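Local coordinates for protein aeromonas extracellular serine protease (Aeromonas sobria, PDB 3HJR) that cleaves peptide bonds after paired basic residues (Lys-Lys or Lys-Arg) as a calcium-binding, kexin-like secreted serine protease that probably acts as a virulence factor, at residues 439-444 and 464-469; 470-475 and 541-546; 475-480 and 531-536; 547-552 and 583-588. All coordinates share one frame; numbering follows the deposited sequence.

Interaction 1 of 4, residues 439-444 and 464-469; sequences PWQKIN and TRIATP
Q441 reaches across from the strand at 441-444 and grips the edge of strand 464-466 with its amide nitrogen. NE2 gives one N-H to the backbone carbonyl O of R465 at 2.9 Å in an almost straight bond (177°) and the other to OG1 of T464 at 2.8 Å in a more bent one (140°). Both acceptors lie in the plane of the Q441 amide, although NE2 itself stands above the carbonyl plane of R465. The chain is extended beyond CG, with CG anti to the carbonyl carbon (chi1 -59°), and this carries the amide over the gap between strands whose axes come no closer than 8.3 Å. T464 turns OG1 anti to its own backbone N, toward NE2. Its CB meets CG1 of I443 at 3.9 Å, while CD1 of I466 packs 3.5 Å from OE1 of Q441. OE1 also accepts from a water, 2.7 Å away, that in turn takes the N-H of A467. Within their own sheets, Q441 and I443 bond through the backbone to L590 and W588, T464 and I466 to W547 and G545. With both N-H groups and the carbonyl oxygen engaged, the Q441 amide is fixed in rotation, a polar link between two P-domain sheets.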
# COMPACT_ATOMS: atom_id res chain seq x y z
N PRO A 439 -1.05 24.14 -10.85
CA PRO A 439 -2.51 24.27 -10.81
C PRO A 439 -3.14 23.15 -11.63
O PRO A 439 -2.58 22.66 -12.62
CB PRO A 439 -2.76 25.65 -11.42
CG PRO A 439 -1.52 26.41 -11.21
CD PRO A 439 -0.40 25.41 -11.24
N TRP A 440 -4.30 22.69 -11.17
CA TRP A 440 -5.06 21.72 -11.93
C TRP A 440 -5.38 22.27 -13.33
O TRP A 440 -5.69 23.45 -13.47
CB TRP A 440 -6.36 21.40 -11.20
CG TRP A 440 -6.23 20.49 -9.99
CD1 TRP A 440 -6.15 20.86 -8.66
CD2 TRP A 440 -6.22 19.07 -10.00
NE1 TRP A 440 -6.08 19.74 -7.87
CE2 TRP A 440 -6.13 18.63 -8.66
CE3 TRP A 440 -6.26 18.11 -11.02
CZ2 TRP A 440 -6.09 17.27 -8.32
CZ3 TRP A 440 -6.24 16.76 -10.68
CH2 TRP A 440 -6.15 16.36 -9.34
N GLN A 441 -5.26 21.43 -14.36
CA GLN A 441 -5.69 21.78 -15.71
C GLN A 441 -6.84 20.86 -16.06
O GLN A 441 -6.67 19.64 -16.15
CB GLN A 441 -4.56 21.64 -16.76
CG GLN A 441 -3.38 22.54 -16.38
CD GLN A 441 -2.36 22.81 -17.44
OE1 GLN A 441 -1.41 23.54 -17.17
NE2 GLN A 441 -2.51 22.23 -18.64
N LYS A 442 -8.01 21.46 -16.25
CA LYS A 442 -9.24 20.74 -16.54
C LYS A 442 -9.66 20.89 -18.00
O LYS A 442 -9.71 22.00 -18.53
CB LYS A 442 -10.38 21.22 -15.62
CG LYS A 442 -11.64 20.40 -15.77
CD LYS A 442 -12.65 20.72 -14.66
CE LYS A 442 -14.04 20.67 -15.22
NZ LYS A 442 -14.46 19.25 -15.42
N ILE A 443 -9.95 19.74 -18.62
CA ILE A 443 -10.48 19.68 -19.97
C ILE A 443 -11.93 19.20 -19.93
O ILE A 443 -12.24 18.14 -19.40
CB ILE A 443 -9.65 18.69 -20.84
CG1 ILE A 443 -8.17 19.12 -20.90
CG2 ILE A 443 -10.31 18.53 -22.18
CD1 ILE A 443 -7.94 20.47 -21.63
N ASN A 444 -12.81 19.99 -20.51
CA ASN A 444 -14.23 19.68 -20.62
C ASN A 444 -14.45 19.16 -22.01
O ASN A 444 -14.41 19.93 -22.96
CB ASN A 444 -15.05 20.94 -20.38
CG ASN A 444 -14.79 21.53 -19.03
OD1 ASN A 444 -15.02 20.88 -18.01
ND2 ASN A 444 -14.30 22.77 -18.99
N THR A 464 -3.93 17.76 -22.72
CA THR A 464 -3.66 19.08 -22.16
C THR A 464 -2.17 19.35 -22.13
O THR A 464 -1.40 18.44 -21.84
CB THR A 464 -4.27 19.25 -20.73
OG1 THR A 464 -4.14 20.61 -20.29
CG2 THR A 464 -3.53 18.41 -19.70
N ARG A 465 -1.78 20.58 -22.40
CA ARG A 465 -0.36 20.94 -22.42
C ARG A 465 0.03 21.60 -21.15
O ARG A 465 -0.58 22.59 -20.75
CB ARG A 465 -0.00 21.86 -23.59
CG ARG A 465 1.51 21.98 -23.82
CD ARG A 465 1.91 22.63 -25.13
NE ARG A 465 3.36 22.77 -25.21
CZ ARG A 465 4.05 23.78 -24.72
NH1 ARG A 465 5.38 23.80 -24.87
NH2 ARG A 465 3.44 24.77 -24.08
N ILE A 466 1.05 21.04 -20.52
CA ILE A 466 1.72 21.68 -19.40
C ILE A 466 2.82 22.57 -19.97
O ILE A 466 3.75 22.08 -20.62
CB ILE A 466 2.31 20.59 -18.46
CG1 ILE A 466 1.18 19.81 -17.74
CG2 ILE A 466 3.25 21.21 -17.42
CD1 ILE A 466 0.41 20.63 -16.71
N ALA A 467 2.69 23.86 -19.76
CA ALA A 467 3.66 24.85 -20.26
C ALA A 467 4.90 25.00 -19.38
O ALA A 467 5.96 25.43 -19.87
CB ALA A 467 2.98 26.22 -20.41
N THR A 468 4.76 24.66 -18.11
CA THR A 468 5.78 24.99 -17.11
C THR A 468 6.88 23.95 -17.15
O THR A 468 6.58 22.75 -17.14
CB THR A 468 5.15 25.00 -15.70
OG1 THR A 468 4.04 25.89 -15.64
CG2 THR A 468 6.12 25.54 -14.65
N PRO A 469 8.15 24.35 -17.20
CA PRO A 469 9.21 23.35 -17.06
C PRO A 469 9.20 22.87 -15.61
O PRO A 469 9.08 23.67 -14.68
CB PRO A 469 10.50 24.11 -17.42
CG PRO A 469 10.06 25.42 -17.94
CD PRO A 469 8.70 25.71 -17.38
O HOH W 1 0.67 24.92 -18.13

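Interaction 2 of 4, residues 470-475 and 541-546; sequences LTVEAV and ESAQGT
L470 and V472 run antiparallel to E541-A543 and trade two backbone hydrogen bonds with them. The N-H of A543 goes to O of L470 and the N-H of V472 to O of E541, both at 2.8 Å; T471 and S542 sit between these bonds as a single bridge. Each carbonyl also receives a CA-H contact, O of L470 from CA of S542 and O of E541 from CA of T471 at 3.5 Å. At the margin a water accepts the N-H of L470 at 3.1 Å and lies very close to OG of S542, at a distance short enough to be treated with caution.

Side chains add a small apolar patch around A543. Its methyl points at the other segment and meets CB of L470 at 3.8 Å and CG1 of V472 at 4.0 Å. V472 has a nearly eclipsed chi1 (2°), so the 3.2 Å approach of its CG1 to O of E541 is strained and its exact placement doubtful. V592 of strand 583-594 touches L470, V472 and A543 alike, and I466 also reaches the A543 methyl.

Farther out, the E541 carboxylate leads away from the contact to T499, S495 and the backbone N of A403, while E473 forms a salt bridge with R359 and also bonds to H595. Past the bridge the chain bends at E473, and a classic beta bulge there sets E473 and A474 together opposite L593 of strand 583-594, at the start of strand 472-482 in the P-domain.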
# COMPACT_ATOMS: atom_id res chain seq x y z
N LEU A 470 9.28 21.56 -15.44
CA LEU A 470 9.28 20.95 -14.13
C LEU A 470 9.80 19.53 -14.22
O LEU A 470 9.64 18.88 -15.25
CB LEU A 470 7.85 20.96 -13.57
CG LEU A 470 7.82 20.98 -12.05
CD1 LEU A 470 8.24 22.34 -11.46
CD2 LEU A 470 6.44 20.57 -11.58
N THR A 471 10.47 19.05 -13.17
CA THR A 471 10.76 17.62 -13.08
C THR A 471 9.64 16.93 -12.33
O THR A 471 9.29 17.33 -11.24
CB THR A 471 12.10 17.41 -12.34
OG1 THR A 471 13.17 17.93 -13.13
CG2 THR A 471 12.37 15.92 -12.14
N VAL A 472 9.08 15.86 -12.88
CA VAL A 472 7.92 15.30 -12.20
C VAL A 472 8.29 14.35 -11.08
O VAL A 472 9.28 13.65 -11.15
CB VAL A 472 6.71 14.84 -13.13
CG1 VAL A 472 6.94 15.01 -14.57
CG2 VAL A 472 6.02 13.58 -12.69
N GLU A 473 7.50 14.45 -10.01
CA GLU A 473 7.48 13.45 -8.94
C GLU A 473 6.27 12.53 -9.14
O GLU A 473 6.42 11.33 -9.39
CB GLU A 473 7.47 14.14 -7.58
CG GLU A 473 8.82 14.73 -7.27
CD GLU A 473 8.79 15.78 -6.20
OE1 GLU A 473 9.40 16.86 -6.44
OE2 GLU A 473 8.19 15.55 -5.12
N ALA A 474 5.08 13.10 -9.09
CA ALA A 474 3.84 12.34 -9.25
C ALA A 474 2.83 13.15 -10.05
O ALA A 474 2.89 14.39 -10.12
CB ALA A 474 3.26 12.00 -7.89
N VAL A 475 1.87 12.44 -10.63
CA VAL A 475 0.77 13.09 -11.29
C VAL A 475 -0.52 12.56 -10.76
O VAL A 475 -0.65 11.36 -10.50
CB VAL A 475 0.81 12.88 -12.80
CG1 VAL A 475 2.07 13.55 -13.40
CG2 VAL A 475 0.78 11.44 -13.14
N GLU A 541 10.88 12.54 -15.05
CA GLU A 541 10.60 13.04 -16.40
C GLU A 541 10.36 14.55 -16.43
O GLU A 541 10.03 15.17 -15.43
CB GLU A 541 9.40 12.33 -17.03
CG GLU A 541 9.69 10.88 -17.37
CD GLU A 541 8.71 10.28 -18.37
OE1 GLU A 541 7.81 11.00 -18.87
OE2 GLU A 541 8.85 9.07 -18.67
N SER A 542 10.56 15.13 -17.61
CA SER A 542 10.19 16.52 -17.85
C SER A 542 8.65 16.68 -17.92
O SER A 542 7.99 15.92 -18.57
CB SER A 542 10.86 16.97 -19.16
OG SER A 542 10.45 18.28 -19.47
N ALA A 543 8.07 17.66 -17.24
CA ALA A 543 6.61 17.87 -17.30
C ALA A 543 6.14 18.61 -18.56
O ALA A 543 4.98 18.52 -18.93
CB ALA A 543 6.14 18.63 -16.08
N GLN A 544 7.02 19.39 -19.18
CA GLN A 544 6.58 20.33 -20.21
C GLN A 544 6.19 19.59 -21.46
O GLN A 544 6.93 18.72 -21.90
CB GLN A 544 7.69 21.33 -20.54
CG GLN A 544 7.27 22.44 -21.44
CD GLN A 544 8.42 23.33 -21.75
OE1 GLN A 544 9.38 22.90 -22.40
NE2 GLN A 544 8.35 24.57 -21.30
N GLY A 545 5.02 19.91 -22.00
CA GLY A 545 4.51 19.21 -23.16
C GLY A 545 3.10 18.69 -22.97
O GLY A 545 2.45 18.94 -21.97
N THR A 546 2.65 17.92 -23.94
CA THR A 546 1.30 17.44 -23.96
C THR A 546 1.18 16.11 -23.25
O THR A 546 1.88 15.13 -23.59
CB THR A 546 0.81 17.35 -25.40
OG1 THR A 546 0.68 18.68 -25.93
CG2 THR A 546 -0.57 16.76 -25.49
O HOH W 2 10.13 20.42 -18.25

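Interaction 3 of 4, residues 475-480 and 531-536; sequences VQVMVS and MRMLSN
The amide of Q476 and the guanidinium of R532 run alongside each other in the same direction, with their planes 16° apart, on one face of an antiparallel beta-strand pair of the P-domain. NE2 of Q476 approaches the guanidinium obliquely, and its nearest atom of R532 is CD, at 3.9 Å. Outside partners hold both groups: O of S251 accepts a hydrogen bond from NE2 of Q476 and R591 donates to OE1, while R532 bonds through NE to OG of S251 and through NH1 to P248 O, and pairs with D197 in a salt bridge. S251, P248 and D197, which belong to the subtilisin part, meet the P-domain sheet here, whereas R591 comes from the neighbouring strand 583-594; the buried charge of R532 is probably balanced by D197.

Q476 with L534 and M478 with R532 are non-hydrogen-bonded pairs on this face; CG of Q476 packs on CD1 of L534. V475 with S535, V477 with M533 and V479 with M531 are hydrogen-bonded pairs whose side chains occupy the other face, where L493 of the second sheet touches V475 and V477. Of the six backbone bonds, V477 N to M533 O is the shortest at 2.8 Å and V475 N to S535 O the longest at 3.2 Å. At the V479 end they bend, to 144° for V479 N to M531 O.

V479 sets CG1 between its backbone N and carbonyl carbon (chi1 60°), which turns that methyl toward the opposite strand. The M533 chain, bent at chi3, brings its CE to it, and CG1 of V479 and CE of M533 meet at 3.3 Å, tighter than ordinary van der Waals contact.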
# COMPACT_ATOMS: atom_id res chain seq x y z
N VAL A 475 1.87 12.44 -10.63
CA VAL A 475 0.77 13.09 -11.29
C VAL A 475 -0.52 12.56 -10.76
O VAL A 475 -0.65 11.36 -10.50
CB VAL A 475 0.81 12.88 -12.80
CG1 VAL A 475 2.07 13.55 -13.40
CG2 VAL A 475 0.78 11.44 -13.14
N GLN A 476 -1.48 13.47 -10.58
CA GLN A 476 -2.84 13.13 -10.19
C GLN A 476 -3.75 13.44 -11.36
O GLN A 476 -3.54 14.40 -12.09
CB GLN A 476 -3.27 13.94 -8.97
CG GLN A 476 -2.56 13.59 -7.66
CD GLN A 476 -2.92 14.56 -6.58
OE1 GLN A 476 -2.88 15.79 -6.80
NE2 GLN A 476 -3.34 14.05 -5.42
N VAL A 477 -4.77 12.62 -11.52
CA VAL A 477 -5.79 12.84 -12.51
C VAL A 477 -7.13 12.75 -11.76
O VAL A 477 -7.23 12.00 -10.79
CB VAL A 477 -5.59 11.78 -13.62
CG1 VAL A 477 -6.82 11.52 -14.50
CG2 VAL A 477 -4.37 12.16 -14.47
N MET A 478 -8.13 13.51 -12.20
CA MET A 478 -9.54 13.20 -11.90
C MET A 478 -10.26 12.94 -13.20
O MET A 478 -10.02 13.62 -14.20
CB MET A 478 -10.23 14.36 -11.20
CG MET A 478 -9.61 14.75 -9.86
SD MET A 478 -10.62 15.84 -8.88
CE MET A 478 -11.26 14.64 -7.56
N VAL A 479 -11.16 11.98 -13.23
CA VAL A 479 -11.83 11.62 -14.48
C VAL A 479 -13.33 11.52 -14.29
O VAL A 479 -13.79 11.00 -13.29
CB VAL A 479 -11.30 10.31 -15.05
CG1 VAL A 479 -11.51 9.17 -14.08
CG2 VAL A 479 -11.93 9.97 -16.40
N SER A 480 -14.08 12.06 -15.26
CA SER A 480 -15.53 11.91 -15.32
C SER A 480 -15.93 11.33 -16.68
O SER A 480 -15.48 11.79 -17.70
CB SER A 480 -16.22 13.24 -15.09
OG SER A 480 -16.02 13.73 -13.75
N MET A 531 -13.35 10.83 -10.28
CA MET A 531 -12.58 9.76 -9.64
C MET A 531 -11.10 10.12 -9.74
O MET A 531 -10.61 10.34 -10.83
CB MET A 531 -12.79 8.39 -10.27
CG MET A 531 -12.10 7.31 -9.47
SD MET A 531 -12.37 5.67 -10.14
CE MET A 531 -10.79 4.94 -9.93
N ARG A 532 -10.41 10.14 -8.60
CA ARG A 532 -8.98 10.47 -8.55
C ARG A 532 -8.09 9.23 -8.70
O ARG A 532 -8.37 8.15 -8.12
CB ARG A 532 -8.64 11.25 -7.26
CG ARG A 532 -7.26 11.94 -7.29
CD ARG A 532 -7.01 12.80 -6.09
NE ARG A 532 -7.12 12.05 -4.85
CZ ARG A 532 -7.16 12.57 -3.65
NH1 ARG A 532 -7.29 11.79 -2.60
NH2 ARG A 532 -7.10 13.87 -3.48
N MET A 533 -7.03 9.37 -9.51
CA MET A 533 -5.97 8.36 -9.64
C MET A 533 -4.61 9.06 -9.63
O MET A 533 -4.52 10.25 -9.96
CB MET A 533 -6.11 7.60 -10.94
CG MET A 533 -7.41 6.85 -11.03
SD MET A 533 -7.95 6.42 -12.66
CE MET A 533 -8.68 7.82 -13.16
N LEU A 534 -3.57 8.32 -9.28
CA LEU A 534 -2.19 8.86 -9.24
C LEU A 534 -1.24 7.87 -9.90
O LEU A 534 -1.42 6.67 -9.82
CB LEU A 534 -1.77 9.20 -7.79
CG LEU A 534 -0.32 9.72 -7.51
CD1 LEU A 534 -0.28 10.69 -6.34
CD2 LEU A 534 0.64 8.55 -7.21
N SER A 535 -0.21 8.38 -10.56
CA SER A 535 0.86 7.57 -11.07
C SER A 535 2.21 8.09 -10.60
O SER A 535 2.48 9.31 -10.66
CB SER A 535 0.85 7.61 -12.58
OG SER A 535 1.87 6.77 -13.11
N ASN A 536 3.05 7.14 -10.19
CA ASN A 536 4.46 7.37 -9.90
C ASN A 536 5.39 7.02 -11.08
O ASN A 536 6.60 7.20 -10.98
CB ASN A 536 4.85 6.52 -8.69
CG ASN A 536 4.20 6.98 -7.41
OD1 ASN A 536 4.20 8.16 -7.06
ND2 ASN A 536 3.63 6.01 -6.65

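Interaction 4 of 4, residues 547-552 and 583-588; sequences WRLEVT and GKLISW
This is face-to-face packing between the two sheets of the P-domain: strands 547-552 and 583-588 run nearly antiparallel (161°) with axes 9.5 Å apart at their closest, and no hydrogen bond joins them. L549 and W588 carry it. CB of L549 sits over the six-membered ring of W588 in a CH-pi contact, 3.6 Å from its centroid and only 9° off the ring normal. CD2 of L549 continues along the same indole to meet CG of W588 at 3.7 Å. With CG anti to its backbone N, L549 lies along the indole and runs past W588 in the reverse direction. W588 holds CG between its backbone N and carbonyl carbon (chi1 76°), which swings the indole into the layer between the sheets. The carbonyl O of W547 lies at the edge of that ring, near its plane, 4.1 Å from CZ2. L585 adds CD1, 4.3 Å from CD2 of L549. On the reverse side of strand 547-552, R548 NE forms a 2.9 Å salt bridge with E550 OE2. The other carboxylate oxygen, OE1, pairs with R500 in a salt bridge. I491 of strand 489-494 touches L549, S462 of strand 460-466 touches L585, and W547 packs on L493.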
# COMPACT_ATOMS: atom_id res chain seq x y z
N TRP A 547 0.29 16.09 -22.27
CA TRP A 547 -0.12 14.86 -21.57
C TRP A 547 -1.45 14.38 -22.15
O TRP A 547 -2.35 15.18 -22.48
CB TRP A 547 -0.26 15.15 -20.07
CG TRP A 547 1.02 15.46 -19.38
CD1 TRP A 547 1.71 16.62 -19.46
CD2 TRP A 547 1.77 14.59 -18.54
NE1 TRP A 547 2.87 16.53 -18.72
CE2 TRP A 547 2.92 15.28 -18.15
CE3 TRP A 547 1.60 13.26 -18.11
CZ2 TRP A 547 3.89 14.72 -17.32
CZ3 TRP A 547 2.54 12.70 -17.29
CH2 TRP A 547 3.69 13.44 -16.89
N ARG A 548 -1.62 13.05 -22.25
CA ARG A 548 -2.78 12.48 -22.90
C ARG A 548 -3.47 11.47 -21.98
O ARG A 548 -2.84 10.52 -21.52
CB ARG A 548 -2.39 11.75 -24.17
CG ARG A 548 -1.41 12.43 -25.10
CD ARG A 548 -0.95 11.53 -26.26
NE ARG A 548 -2.10 10.98 -26.95
CZ ARG A 548 -2.74 11.56 -27.96
NH1 ARG A 548 -2.35 12.72 -28.44
NH2 ARG A 548 -3.79 10.95 -28.48
N LEU A 549 -4.76 11.68 -21.77
CA LEU A 549 -5.60 10.68 -21.13
C LEU A 549 -6.15 9.82 -22.23
O LEU A 549 -6.65 10.31 -23.22
CB LEU A 549 -6.75 11.33 -20.37
CG LEU A 549 -7.54 10.32 -19.54
CD1 LEU A 549 -6.75 9.96 -18.28
CD2 LEU A 549 -8.92 10.88 -19.15
N GLU A 550 -5.99 8.50 -22.10
CA GLU A 550 -6.50 7.57 -23.11
C GLU A 550 -7.37 6.51 -22.45
O GLU A 550 -6.92 5.83 -21.55
CB GLU A 550 -5.34 6.96 -23.91
CG GLU A 550 -4.64 8.01 -24.78
CD GLU A 550 -3.64 7.46 -25.77
OE1 GLU A 550 -3.53 6.24 -25.91
OE2 GLU A 550 -2.96 8.29 -26.42
N VAL A 551 -8.62 6.44 -22.88
CA VAL A 551 -9.57 5.46 -22.38
C VAL A 551 -10.07 4.51 -23.46
O VAL A 551 -10.48 4.93 -24.54
CB VAL A 551 -10.80 6.19 -21.80
CG1 VAL A 551 -11.81 5.18 -21.26
CG2 VAL A 551 -10.38 7.20 -20.73
N THR A 552 -10.06 3.21 -23.16
CA THR A 552 -10.51 2.18 -24.08
C THR A 552 -11.48 1.20 -23.41
O THR A 552 -11.23 0.71 -22.31
CB THR A 552 -9.33 1.36 -24.62
OG1 THR A 552 -8.25 2.22 -25.01
CG2 THR A 552 -9.74 0.63 -25.89
N GLY A 583 -20.01 4.44 -24.28
CA GLY A 583 -19.67 5.37 -23.21
C GLY A 583 -19.28 6.73 -23.75
O GLY A 583 -19.21 6.93 -24.96
N LYS A 584 -19.02 7.65 -22.84
CA LYS A 584 -18.76 9.06 -23.16
C LYS A 584 -17.81 9.64 -22.12
O LYS A 584 -18.09 9.60 -20.94
CB LYS A 584 -20.10 9.82 -23.13
CG LYS A 584 -20.04 11.28 -23.44
CD LYS A 584 -21.44 11.85 -23.65
CE LYS A 584 -22.12 12.14 -22.31
NZ LYS A 584 -23.39 12.92 -22.49
N LEU A 585 -16.68 10.18 -22.57
CA LEU A 585 -15.81 10.95 -21.71
C LEU A 585 -16.44 12.33 -21.51
O LEU A 585 -16.91 12.95 -22.46
CB LEU A 585 -14.43 11.08 -22.37
CG LEU A 585 -13.31 11.69 -21.55
CD1 LEU A 585 -13.09 10.99 -20.23
CD2 LEU A 585 -12.03 11.65 -22.41
N ILE A 586 -16.48 12.79 -20.26
CA ILE A 586 -17.11 14.05 -19.89
C ILE A 586 -16.04 15.11 -19.57
O ILE A 586 -16.07 16.20 -20.11
CB ILE A 586 -18.03 13.85 -18.66
CG1 ILE A 586 -19.25 12.98 -19.02
CG2 ILE A 586 -18.48 15.19 -18.11
CD1 ILE A 586 -19.87 12.31 -17.83
N SER A 587 -15.12 14.80 -18.66
CA SER A 587 -14.05 15.73 -18.36
C SER A 587 -12.92 15.01 -17.66
O SER A 587 -13.08 13.92 -17.11
CB SER A 587 -14.54 16.86 -17.45
OG SER A 587 -14.92 16.33 -16.19
N TRP A 588 -11.76 15.65 -17.66
CA TRP A 588 -10.67 15.19 -16.82
C TRP A 588 -9.78 16.35 -16.40
O TRP A 588 -9.77 17.40 -17.03
CB TRP A 588 -9.88 14.08 -17.52
CG TRP A 588 -8.97 14.51 -18.61
CD1 TRP A 588 -9.33 15.00 -19.83
CD2 TRP A 588 -7.54 14.48 -18.59
NE1 TRP A 588 -8.21 15.27 -20.58
CE2 TRP A 588 -7.10 14.97 -19.84
CE3 TRP A 588 -6.58 14.12 -17.64
CZ2 TRP A 588 -5.74 15.08 -20.18
CZ3 TRP A 588 -5.22 14.22 -17.98
CH2 TRP A 588 -4.82 14.69 -19.23

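Overall arrangement
All four contacts belong to the P-domain; strand 583-594 supplies one segment of interaction 4 and contacts the other three. Interactions 1 and 4 are tied by two backbone hydrogen bonds, I443 N to W588 O at 2.8 Å and T464 O to W547 N at 2.9 Å, one in each sheet. Interactions 2 and 3 share V475, with centres 14 Å apart. W440 of interaction 1 packs on Q476 and M478 of interaction 3, while W547 of interaction 4 touches V472 and V475. A backbone hydrogen bond from S480 N to S587 O, 2.8 Å, joins interaction 3 to interaction 4. Only interaction 4 nears an annotated site: the L585 side chain is about 11 Å from that of D553, a calcium ligand.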